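Local coordinates for protein transcriptional repressor (Vibrio fischeri, PDB 3KV1) that is probably a SorC-family transcriptional repressor whose sugar-binding domain is thought to sense a carbohydrate effector and so control DNA binding, at residues P222-A228 against V245-T251; M215-R219 against R242-I246; V154-M159 against I185-G190. Numbering follows the deposited sequence.

Contact 1 (P222-A228 against V245-T251); sequences PNVVAMA and VIDVLAT
V224, buried and in the t rotamer, overlaps the turn that leads into strand 248-251: its CB lies 3.3 Å from V245 O and 3.6 Å from D247 OD2. From there strands 223-227 and 248-251 run parallel, 4.8 Å apart at closest approach and 16° between directions. V225 pairs with V248 (CA-CA 4.5 Å), A226 with L249 (5.2 Å) and M227, a selenomethionine, with A250 (4.9 Å). V224 O accepts both V248 N (2.9 Å) and D247 N (2.9 Å); the ladder continues with A226 N to V248 O 2.8 Å, A250 N to A226 O 2.9 Å and A228 N to A250 O 3.2 Å. Side chains alternate. V225 CG2 meets V248 CB at 4.0 Å on the face under helix 34-52, whereas A226 CB meets I246 CD1 at 3.7 Å on the side of helix 234-242, which connects the strands in a beta-alpha-beta unit of this Rossmann-like domain. Side chains finish both ends: D247, chi1 m, accepts V224 N at OD2 (2.8 Å, 177°), and T251 OG1 donates to A228 O (2.8 Å). The parallel ladder is thus prolonged at both ends by a carboxylate and a hydroxyl, with apolar side chains on both faces of the strand pair.

Contact 2 (M215-R219 against R242-I246); sequences MEDLR and RTGVI
One backbone carbonyl receives two bonds from a single arginine: T243 O lies at the edge of the R219 guanidinium, near its plane, 2.7 Å from R219 NH1 (153°) and 3.0 Å from R219 NH2 (136°). Over one face of the same group sits a valine, with V245 CG1 3.8 Å from R219 CZ. To reach this position R219 extends with chi1 and chi2 both t, then turns at chi3 m. R219 NE and E216 OE1 form a salt bridge whose hydrogen bond, 3.4 Å, is weak.

Segment 215-219 is one short helical turn, and R219 N bonds to M215 O at 3.0 Å. Segment 242-246 belongs to the irregular link from helix 234-242 to strand 248-252. G244 leaves the helix with phi +85°, a value that favours glycine, and V245 N bonds to T243 OG1 at 3.2 Å, an ST turn; that hydroxyl also bonds to A240 O. The CA atoms of R219 and V245 come within 4.6 Å. V245, chi1 m, points toward the helical turn and packs on its side: its CG1 is 4.0 Å from CG of selenomethionine M215, and its CB is 4.0 Å from L218 CB. M215 and L218 also pack on I189 of strand 185-189. Water 1 lies 2.6 Å from both L218 O and V245 O. Water thus joins these carbonyls and the R219 guanidinium serves that of T243, beside an apolar patch centred on V245.

Contact 3 (V154-M159 against I185-G190); sequences VGIGDM and IVGDIG
Strands 154-158 and 185-189 run antiparallel at 153°, with a closest axis approach of 4.5 Å. G157 and D188 form a hydrogen-bonded pair (CA-CA 5.0 Å): G157 N to D188 O is 2.8 Å, and D188 N to G157 O is 3.0 Å. I156 and I189 form the next, non-hydrogen-bonded pair (CA-CA 4.7 Å), after which G190 N reaches G155 O at 3.0 Å. V186 and G187 both face F195 of strand 193-196, a classic beta bulge. Water 4 spans the other end, 3.0 Å from M159 N and 2.9 Å from V186 O.

Glycines make this fit possible. A CB on G157 would fall 2.2 Å from D188 OD1, and one on G190, whose phi is +72°, would fall 3.0 Å from V154 CG1. V154 CG2 packs on I189 CG1 at 3.6 Å, and SE of selenomethionine M159 touches I185 CG2, also at 3.6 Å. D188, chi1 p, folds its carboxylate over the bare backbone of G157. Its OD1 bonds to N162 ND2, while OD2 takes G191 N and a bound glycerol, probably from the crystallisation liquor; the site is consistent with a ligand pocket in this putative sugar-binding domain. D158 N-caps the following helix, with a weak bond from E161 N to its OD2.

Strand 151-158 pairs in parallel with strands 223-227 and 58-61, and antiparallel with 185-189, which pairs onward with strand 193-196, while I156 meets I237 and A240 of helix 234-242 and M159 meets F176 and A179 of helix 173-181.

Contact 3 comes first along the chain: it closes a mostly helical excursion of 25 residues between 159 and 185, and is complete before the others begin. Contact 2, opening at 215-219, closes a 22-residue connection containing strand 223-227 and helix 234-242; contact 1, opening at 222-228, closes one of 16 residues containing the helix of its beta-alpha-beta unit. Both finish on one run, sharing V245 and I246, and since contact 2 opens and closes first the two connections cross instead of nesting. Contacts 1 and 3 belong to the same sheet, joined where V225 O meets V154 N at 2.9 Å. Contact 2 lies against that sheet: L218 CD1 packs 3.7 Å from I189 CG2, tying parallel and antiparallel portions together.

Contact 1 (P222-A228 against V245-T251)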
ATOM      1  N   PRO A 222       3.740  14.226  19.194  1.00 20.22           N
ATOM      2  CA  PRO A 222       4.171  14.237  20.613  1.00 19.50           C
ATOM      3  C   PRO A 222       5.373  13.351  20.932  1.00 24.03           C
ATOM      4  O   PRO A 222       6.138  13.695  21.824  1.00 25.02           O
ATOM      5  CB  PRO A 222       2.942  13.671  21.349  1.00 21.61           C
ATOM      6  CG  PRO A 222       1.780  14.014  20.458  1.00 26.78           C
ATOM      7  CD  PRO A 222       2.304  13.948  19.038  1.00 25.28           C
ATOM      8  N   ASN A 223       5.531  12.221  20.247  1.00 19.84           N
ATOM      9  CA  ASN A 223       6.570  11.287  20.620  1.00 18.13           C
ATOM     10  C   ASN A 223       7.341  10.771  19.408  1.00 20.36           C
ATOM     11  O   ASN A 223       7.043   9.675  18.912  1.00 21.05           O
ATOM     12  CB  ASN A 223       5.971  10.080  21.368  1.00 19.78           C
ATOM     13  CG  ASN A 223       5.275  10.485  22.662  1.00 22.38           C
ATOM     14  OD1 ASN A 223       5.926  10.873  23.626  1.00 24.27           O
ATOM     15  ND2 ASN A 223       3.959  10.454  22.654  1.00 22.08           N
ATOM     16  N   VAL A 224       8.305  11.561  18.957  1.00 19.48           N
ATOM     17  CA  VAL A 224       9.150  11.188  17.820  1.00 19.71           C
ATOM     18  C   VAL A 224      10.269  10.328  18.376  1.00 16.82           C
ATOM     19  O   VAL A 224      11.093  10.781  19.183  1.00 18.97           O
ATOM     20  CB  VAL A 224       9.679  12.448  17.125  1.00 17.73           C
ATOM     21  CG1 VAL A 224      10.718  12.113  16.071  1.00 20.92           C
ATOM     22  CG2 VAL A 224       8.459  13.240  16.499  1.00 20.16           C
ATOM     23  N   VAL A 225      10.262   9.063  17.975  1.00 17.97           N
ATOM     24  CA  VAL A 225      11.272   8.120  18.422  1.00 16.61           C
ATOM     25  C   VAL A 225      12.251   7.949  17.264  1.00 20.59           C
ATOM     26  O   VAL A 225      11.871   7.456  16.192  1.00 21.30           O
ATOM     27  CB  VAL A 225      10.651   6.737  18.662  1.00 20.10           C
ATOM     28  CG1 VAL A 225      11.776   5.731  19.048  1.00 21.28           C
ATOM     29  CG2 VAL A 225       9.529   6.811  19.730  1.00 22.40           C
ATOM     30  N   ALA A 226      13.496   8.335  17.490  1.00 18.88           N
ATOM     31  CA  ALA A 226      14.485   8.346  16.408  1.00 19.70           C
ATOM     32  C   ALA A 226      15.597   7.369  16.767  1.00 23.48           C
ATOM     33  O   ALA A 226      16.091   7.319  17.909  1.00 22.44           O
ATOM     34  CB  ALA A 226      15.041   9.751  16.187  1.00 22.75           C
HETATM   35  N   MSE A 227      16.065   6.662  15.750  0.56 19.98           N
HETATM   36  CA  MSE A 227      16.918   5.522  15.968  0.56 19.06           C
HETATM   37  C   MSE A 227      18.171   5.568  15.077  0.56 20.70           C
HETATM   38  O   MSE A 227      18.058   5.715  13.867  0.56 19.66           O
HETATM   39  CB  MSE A 227      16.084   4.275  15.664  0.56 16.35           C
HETATM   40  CG  MSE A 227      14.695   4.259  16.337  0.56 19.25           C
HETATM   41 SE   MSE A 227      13.874   2.592  15.734  0.56 34.82          SE
HETATM   42  CE  MSE A 227      15.517   1.424  16.120  0.56 23.15           C
ATOM     43  N   ALA A 228      19.360   5.429  15.666  1.00 19.48           N
ATOM     44  CA  ALA A 228      20.572   5.277  14.851  1.00 21.48           C
ATOM     45  C   ALA A 228      21.552   4.398  15.606  1.00 24.03           C
ATOM     46  O   ALA A 228      21.641   4.483  16.817  1.00 30.72           O
ATOM     47  CB  ALA A 228      21.199   6.620  14.571  1.00 29.50           C
ATOM     48  N   VAL A 245      13.196  18.152  16.908  1.00 24.37           N
ATOM     49  CA  VAL A 245      11.952  17.376  16.805  1.00 20.68           C
ATOM     50  C   VAL A 245      11.945  16.058  17.551  1.00 22.37           C
ATOM     51  O   VAL A 245      10.865  15.435  17.694  1.00 22.42           O
ATOM     52  CB  VAL A 245      11.520  17.131  15.351  1.00 23.55           C
ATOM     53  CG1 VAL A 245      11.451  18.447  14.577  1.00 26.76           C
ATOM     54  CG2 VAL A 245      12.473  16.171  14.679  1.00 22.82           C
ATOM     55  N   ILE A 246      13.103  15.608  18.015  1.00 25.88           N
ATOM     56  CA  ILE A 246      13.186  14.261  18.589  1.00 22.37           C
ATOM     57  C   ILE A 246      12.782  14.235  20.051  1.00 22.83           C
ATOM     58  O   ILE A 246      13.225  15.101  20.829  1.00 23.67           O
ATOM     59  CB  ILE A 246      14.587  13.707  18.433  1.00 22.24           C
ATOM     60  CG1 ILE A 246      14.897  13.564  16.949  1.00 24.92           C
ATOM     61  CG2 ILE A 246      14.697  12.334  19.111  1.00 23.35           C
ATOM     62  CD1 ILE A 246      16.339  13.127  16.707  1.00 26.09           C
ATOM     63  N   ASP A 247      11.918  13.287  20.414  1.00 23.16           N
ATOM     64  CA  ASP A 247      11.537  13.136  21.813  1.00 23.06           C
ATOM     65  C   ASP A 247      12.200  11.945  22.504  1.00 24.72           C
ATOM     66  O   ASP A 247      12.521  12.002  23.701  1.00 22.70           O
ATOM     67  CB  ASP A 247      10.037  13.068  21.900  1.00 22.32           C
ATOM     68  CG  ASP A 247       9.392  14.265  21.215  1.00 32.01           C
ATOM     69  OD1 ASP A 247       9.618  15.393  21.729  1.00 32.24           O
ATOM     70  OD2 ASP A 247       8.721  14.095  20.152  1.00 24.42           O
ATOM     71  N   VAL A 248      12.368  10.852  21.766  1.00 20.72           N
ATOM     72  CA  VAL A 248      13.003   9.673  22.330  1.00 20.25           C
ATOM     73  C   VAL A 248      14.165   9.254  21.410  1.00 23.47           C
ATOM     74  O   VAL A 248      13.950   8.987  20.214  1.00 22.92           O
ATOM     75  CB  VAL A 248      12.003   8.524  22.411  1.00 22.80           C
ATOM     76  CG1 VAL A 248      12.683   7.250  22.898  1.00 24.52           C
ATOM     77  CG2 VAL A 248      10.787   8.889  23.315  1.00 22.49           C
ATOM     78  N   LEU A 249      15.382   9.226  21.944  1.00 21.13           N
ATOM     79  CA  LEU A 249      16.533   8.869  21.116  1.00 19.82           C
ATOM     80  C   LEU A 249      16.959   7.472  21.511  1.00 19.73           C
ATOM     81  O   LEU A 249      17.199   7.216  22.684  1.00 23.19           O
ATOM     82  CB  LEU A 249      17.689   9.834  21.372  1.00 21.23           C
ATOM     83  CG  LEU A 249      18.991   9.493  20.648  1.00 22.92           C
ATOM     84  CD1 LEU A 249      18.772   9.704  19.142  1.00 24.44           C
ATOM     85  CD2 LEU A 249      20.149  10.366  21.179  1.00 23.99           C
ATOM     86  N   ALA A 250      17.038   6.561  20.550  1.00 19.39           N
ATOM     87  CA  ALA A 250      17.495   5.216  20.850  1.00 19.70           C
ATOM     88  C   ALA A 250      18.813   4.998  20.057  1.00 21.76           C
ATOM     89  O   ALA A 250      18.838   5.136  18.854  1.00 20.31           O
ATOM     90  CB  ALA A 250      16.388   4.166  20.442  1.00 22.14           C
ATOM     91  N   THR A 251      19.873   4.602  20.735  0.65 20.80           N
ATOM     92  CA  THR A 251      21.169   4.548  20.075  0.65 21.59           C
ATOM     93  C   THR A 251      22.139   3.761  20.958  0.65 21.65           C
ATOM     94  O   THR A 251      21.735   3.168  21.957  0.65 22.51           O
ATOM     95  CB  THR A 251      21.711   5.994  19.727  0.65 22.58           C
ATOM     96  OG1 THR A 251      22.838   5.913  18.839  0.65 22.00           O
ATOM     97  CG2 THR A 251      22.141   6.771  21.005  0.65 30.32           C
TER

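Contact 2 (M215-R219 against R242-I246)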
HETATM    1  N   MSE A 215       9.628  18.059   8.172  1.00 24.85           N
HETATM    2  CA  MSE A 215      10.167  18.345   9.511  1.00 22.21           C
HETATM    3  C   MSE A 215       9.141  19.015  10.425  1.00 23.66           C
HETATM    4  O   MSE A 215       9.028  18.670  11.595  1.00 24.59           O
HETATM    5  CB  MSE A 215      11.401  19.253   9.408  1.00 24.26           C
HETATM    6  CG  MSE A 215      12.155  19.293  10.713  1.00 27.00           C
HETATM    7 SE   MSE A 215      13.110  17.620  10.909  0.63 29.74          SE
HETATM    8  CE  MSE A 215      14.279  17.714   9.360  1.00 36.84           C
ATOM      9  N   GLU A 216       8.379  19.959   9.895  1.00 23.89           N
ATOM     10  CA  GLU A 216       7.382  20.634  10.727  1.00 29.95           C
ATOM     11  C   GLU A 216       6.294  19.688  11.255  1.00 30.06           C
ATOM     12  O   GLU A 216       5.719  19.922  12.316  1.00 32.11           O
ATOM     13  CB  GLU A 216       6.755  21.808   9.984  1.00 36.19           C
ATOM     14  CG  GLU A 216       6.025  22.775  10.893  1.00 47.81           C
ATOM     15  CD  GLU A 216       6.937  23.448  11.926  1.00 53.05           C
ATOM     16  OE1 GLU A 216       8.174  23.519  11.722  1.00 54.62           O
ATOM     17  OE2 GLU A 216       6.407  23.916  12.953  1.00 57.54           O
ATOM     18  N   ASP A 217       5.985  18.636  10.503  1.00 26.33           N
ATOM     19  CA  ASP A 217       5.034  17.639  10.994  1.00 25.24           C
ATOM     20  C   ASP A 217       5.641  16.926  12.179  1.00 26.78           C
ATOM     21  O   ASP A 217       4.974  16.715  13.189  1.00 24.09           O
ATOM     22  CB  ASP A 217       4.689  16.605   9.923  1.00 23.79           C
ATOM     23  CG  ASP A 217       4.071  17.230   8.683  1.00 33.06           C
ATOM     24  OD1 ASP A 217       3.226  18.151   8.813  1.00 34.43           O
ATOM     25  OD2 ASP A 217       4.448  16.800   7.578  1.00 30.25           O
ATOM     26  N   LEU A 218       6.910  16.528  12.071  1.00 21.19           N
ATOM     27  CA  LEU A 218       7.538  15.826  13.182  1.00 19.93           C
ATOM     28  C   LEU A 218       7.603  16.745  14.409  1.00 22.24           C
ATOM     29  O   LEU A 218       7.545  16.277  15.552  1.00 23.03           O
ATOM     30  CB  LEU A 218       8.980  15.359  12.832  1.00 19.28           C
ATOM     31  CG  LEU A 218       9.130  14.189  11.858  1.00 24.33           C
ATOM     32  CD1 LEU A 218      10.649  13.858  11.588  1.00 21.03           C
ATOM     33  CD2 LEU A 218       8.393  12.933  12.359  1.00 26.49           C
ATOM     34  N   ARG A 219       7.728  18.050  14.191  1.00 24.83           N
ATOM     35  CA  ARG A 219       7.873  18.955  15.332  1.00 25.14           C
ATOM     36  C   ARG A 219       6.602  18.923  16.205  1.00 26.69           C
ATOM     37  O   ARG A 219       6.668  19.155  17.419  1.00 31.54           O
ATOM     38  CB  ARG A 219       8.152  20.382  14.865  1.00 28.08           C
ATOM     39  CG  ARG A 219       8.668  21.337  15.951  1.00 33.68           C
ATOM     40  CD  ARG A 219       9.064  22.731  15.355  1.00 32.94           C
ATOM     41  NE  ARG A 219      10.090  22.595  14.319  1.00 33.71           N
ATOM     42  CZ  ARG A 219      11.346  22.234  14.563  1.00 34.11           C
ATOM     43  NH1 ARG A 219      11.757  22.043  15.822  1.00 36.48           N
ATOM     44  NH2 ARG A 219      12.206  22.100  13.558  1.00 37.46           N
ATOM     45  N   ARG A 242      19.662  18.519  16.701  1.00 23.62           N
ATOM     46  CA  ARG A 242      19.587  19.975  16.663  1.00 25.04           C
ATOM     47  C   ARG A 242      18.301  20.507  16.044  1.00 29.28           C
ATOM     48  O   ARG A 242      17.964  21.673  16.283  1.00 28.97           O
ATOM     49  CB  ARG A 242      20.844  20.584  16.009  1.00 22.67           C
ATOM     50  CG  ARG A 242      22.032  20.416  16.954  1.00 24.25           C
ATOM     51  CD  ARG A 242      23.292  20.907  16.293  1.00 27.04           C
ATOM     52  NE  ARG A 242      24.447  20.874  17.206  1.00 34.67           N
ATOM     53  CZ  ARG A 242      25.703  20.760  16.794  1.00 38.07           C
ATOM     54  NH1 ARG A 242      25.969  20.673  15.494  1.00 34.66           N
ATOM     55  NH2 ARG A 242      26.702  20.742  17.678  1.00 36.50           N
ATOM     56  N   THR A 243      17.557  19.674  15.298  1.00 23.02           N
ATOM     57  CA  THR A 243      16.315  20.165  14.689  1.00 22.55           C
ATOM     58  C   THR A 243      15.282  20.411  15.753  1.00 25.21           C
ATOM     59  O   THR A 243      14.320  21.128  15.521  1.00 28.19           O
ATOM     60  CB  THR A 243      15.646  19.146  13.752  1.00 22.38           C
ATOM     61  OG1 THR A 243      15.257  17.995  14.517  1.00 23.03           O
ATOM     62  CG2 THR A 243      16.575  18.757  12.635  1.00 24.56           C
ATOM     63  N   GLY A 244      15.453  19.763  16.897  1.00 25.88           N
ATOM     64  CA  GLY A 244      14.531  19.888  18.014  1.00 26.43           C
ATOM     65  C   GLY A 244      13.320  18.963  17.956  1.00 31.25           C
ATOM     66  O   GLY A 244      12.471  18.987  18.853  1.00 31.36           O
ATOM     67  N   VAL A 245      13.196  18.152  16.908  1.00 24.37           N
ATOM     68  CA  VAL A 245      11.952  17.376  16.805  1.00 20.68           C
ATOM     69  C   VAL A 245      11.945  16.058  17.551  1.00 22.37           C
ATOM     70  O   VAL A 245      10.865  15.435  17.694  1.00 22.42           O
ATOM     71  CB  VAL A 245      11.520  17.131  15.351  1.00 23.55           C
ATOM     72  CG1 VAL A 245      11.451  18.447  14.577  1.00 26.76           C
ATOM     73  CG2 VAL A 245      12.473  16.171  14.679  1.00 22.82           C
ATOM     74  N   ILE A 246      13.103  15.608  18.015  1.00 25.88           N
ATOM     75  CA  ILE A 246      13.186  14.261  18.589  1.00 22.37           C
ATOM     76  C   ILE A 246      12.782  14.235  20.051  1.00 22.83           C
ATOM     77  O   ILE A 246      13.225  15.101  20.829  1.00 23.67           O
ATOM     78  CB  ILE A 246      14.587  13.707  18.433  1.00 22.24           C
ATOM     79  CG1 ILE A 246      14.897  13.564  16.949  1.00 24.92           C
ATOM     80  CG2 ILE A 246      14.697  12.334  19.111  1.00 23.35           C
ATOM     81  CD1 ILE A 246      16.339  13.127  16.707  1.00 26.09           C
TER
HETATM   82  O   HOH W   1       8.515  16.480  17.987  1.00 29.99           O
HETATM   83  O   HOH W   2       9.258  19.692  19.059  1.00 41.41           O
HETATM   84  O   HOH W   3      10.685  21.838  18.880  1.00 45.18           O

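Contact 3 (V154-M159 against I185-G190)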
ATOM      1  N   VAL A 154      11.229   6.681  13.433  1.00 16.44           N
ATOM      2  CA  VAL A 154      12.035   7.065  12.279  1.00 16.95           C
ATOM      3  C   VAL A 154      13.503   6.745  12.502  1.00 18.50           C
ATOM      4  O   VAL A 154      13.982   6.714  13.651  1.00 19.93           O
ATOM      5  CB  VAL A 154      11.882   8.577  12.011  1.00 17.94           C
ATOM      6  CG1 VAL A 154      10.477   8.907  11.454  1.00 23.43           C
ATOM      7  CG2 VAL A 154      12.187   9.395  13.309  1.00 20.74           C
ATOM      8  N   GLY A 155      14.227   6.527  11.416  1.00 17.45           N
ATOM      9  CA  GLY A 155      15.661   6.321  11.531  1.00 17.79           C
ATOM     10  C   GLY A 155      16.347   7.620  11.179  1.00 18.51           C
ATOM     11  O   GLY A 155      15.756   8.470  10.501  1.00 18.52           O
ATOM     12  N   ILE A 156      17.592   7.803  11.632  1.00 19.88           N
ATOM     13  CA  ILE A 156      18.364   8.969  11.200  1.00 16.88           C
ATOM     14  C   ILE A 156      19.402   8.422  10.227  1.00 20.10           C
ATOM     15  O   ILE A 156      20.232   7.581  10.608  1.00 23.76           O
ATOM     16  CB  ILE A 156      19.096   9.635  12.377  1.00 18.62           C
ATOM     17  CG1 ILE A 156      18.086  10.038  13.462  1.00 21.59           C
ATOM     18  CG2 ILE A 156      19.948  10.856  11.864  1.00 22.37           C
ATOM     19  CD1 ILE A 156      18.745  10.452  14.816  1.00 28.72           C
ATOM     20  N   GLY A 157      19.361   8.871   8.983  1.00 22.41           N
ATOM     21  CA  GLY A 157      20.234   8.283   7.981  1.00 24.83           C
ATOM     22  C   GLY A 157      21.346   9.241   7.626  1.00 26.25           C
ATOM     23  O   GLY A 157      21.229  10.445   7.865  1.00 24.33           O
ATOM     24  N   ASP A 158      22.446   8.719   7.092  0.62 22.25           N
ATOM     25  CA  ASP A 158      23.469   9.603   6.539  0.62 25.63           C
ATOM     26  C   ASP A 158      23.284   9.677   5.021  0.62 30.65           C
ATOM     27  O   ASP A 158      22.551   8.869   4.440  0.62 30.62           O
ATOM     28  CB  ASP A 158      24.881   9.158   6.935  0.62 32.02           C
ATOM     29  CG  ASP A 158      25.385   7.980   6.113  0.62 33.23           C
ATOM     30  OD1 ASP A 158      26.618   7.799   6.060  0.62 30.42           O
ATOM     31  OD2 ASP A 158      24.560   7.237   5.537  0.62 32.00           O
HETATM   32  N   MSE A 159      23.912  10.659   4.377  1.00 41.25           N
HETATM   33  CA  MSE A 159      23.662  10.890   2.956  1.00 49.77           C
HETATM   34  C   MSE A 159      23.800   9.571   2.182  1.00 48.34           C
HETATM   35  O   MSE A 159      23.014   9.289   1.265  1.00 45.02           O
HETATM   36  CB  MSE A 159      24.573  11.985   2.381  1.00 55.06           C
HETATM   37  CG  MSE A 159      24.081  13.398   2.672  1.00 52.38           C
HETATM   38 SE   MSE A 159      22.446  13.801   1.670  0.39 38.68          SE
HETATM   39  CE  MSE A 159      23.293  14.343  -0.004  1.00 47.40           C
ATOM     40  N   ILE A 185      23.416  19.515   3.539  1.00 21.41           N
ATOM     41  CA  ILE A 185      22.664  18.381   4.107  1.00 20.38           C
ATOM     42  C   ILE A 185      23.633  17.355   4.671  1.00 25.47           C
ATOM     43  O   ILE A 185      24.580  16.917   3.992  1.00 27.05           O
ATOM     44  CB  ILE A 185      21.800  17.709   3.020  1.00 20.97           C
ATOM     45  CG1 ILE A 185      20.852  18.741   2.428  1.00 26.94           C
ATOM     46  CG2 ILE A 185      21.068  16.473   3.596  1.00 24.43           C
ATOM     47  CD1 ILE A 185      19.992  19.465   3.467  1.00 33.49           C
ATOM     48  N   VAL A 186      23.417  16.957   5.910  1.00 21.34           N
ATOM     49  CA  VAL A 186      24.254  15.928   6.493  1.00 24.61           C
ATOM     50  C   VAL A 186      23.465  14.672   6.873  1.00 23.47           C
ATOM     51  O   VAL A 186      24.059  13.670   7.270  1.00 23.72           O
ATOM     52  CB  VAL A 186      25.000  16.429   7.745  1.00 27.46           C
ATOM     53  CG1 VAL A 186      25.991  17.565   7.383  1.00 34.98           C
ATOM     54  CG2 VAL A 186      23.999  16.829   8.846  1.00 27.39           C
ATOM     55  N   GLY A 187      22.144  14.714   6.790  1.00 25.67           N
ATOM     56  CA  GLY A 187      21.378  13.532   7.155  1.00 22.31           C
ATOM     57  C   GLY A 187      19.914  13.627   6.802  1.00 25.25           C
ATOM     58  O   GLY A 187      19.428  14.690   6.375  1.00 24.09           O
ATOM     59  N   ASP A 188      19.218  12.493   6.933  1.00 24.34           N
ATOM     60  CA  ASP A 188      17.763  12.492   6.782  1.00 25.67           C
ATOM     61  C   ASP A 188      17.135  11.926   8.034  1.00 24.09           C
ATOM     62  O   ASP A 188      17.772  11.203   8.820  1.00 23.16           O
ATOM     63  CB  ASP A 188      17.297  11.595   5.637  1.00 26.90           C
ATOM     64  CG  ASP A 188      17.338  10.116   6.013  1.00 33.52           C
ATOM     65  OD1 ASP A 188      18.335   9.470   5.663  1.00 35.56           O
ATOM     66  OD2 ASP A 188      16.407   9.579   6.688  1.00 29.75           O
ATOM     67  N   ILE A 189      15.868  12.261   8.196  1.00 20.41           N
ATOM     68  CA  ILE A 189      15.029  11.656   9.213  1.00 21.43           C
ATOM     69  C   ILE A 189      13.833  11.006   8.555  1.00 19.60           C
ATOM     70  O   ILE A 189      13.086  11.657   7.816  1.00 23.69           O
ATOM     71  CB  ILE A 189      14.618  12.671  10.295  1.00 24.73           C
ATOM     72  CG1 ILE A 189      13.872  11.960  11.440  1.00 32.25           C
ATOM     73  CG2 ILE A 189      13.829  13.834   9.701  1.00 29.06           C
ATOM     74  CD1 ILE A 189      13.978  12.696  12.810  1.00 39.21           C
ATOM     75  N   GLY A 190      13.659   9.715   8.838  1.00 20.82           N
ATOM     76  CA  GLY A 190      12.541   8.928   8.349  1.00 22.73           C
ATOM     77  C   GLY A 190      12.583   8.600   6.864  1.00 24.20           C
ATOM     78  O   GLY A 190      11.702   7.882   6.336  1.00 23.21           O
TER
HETATM   79  O   HOH W   4      26.021  12.505   5.507  1.00 46.14           O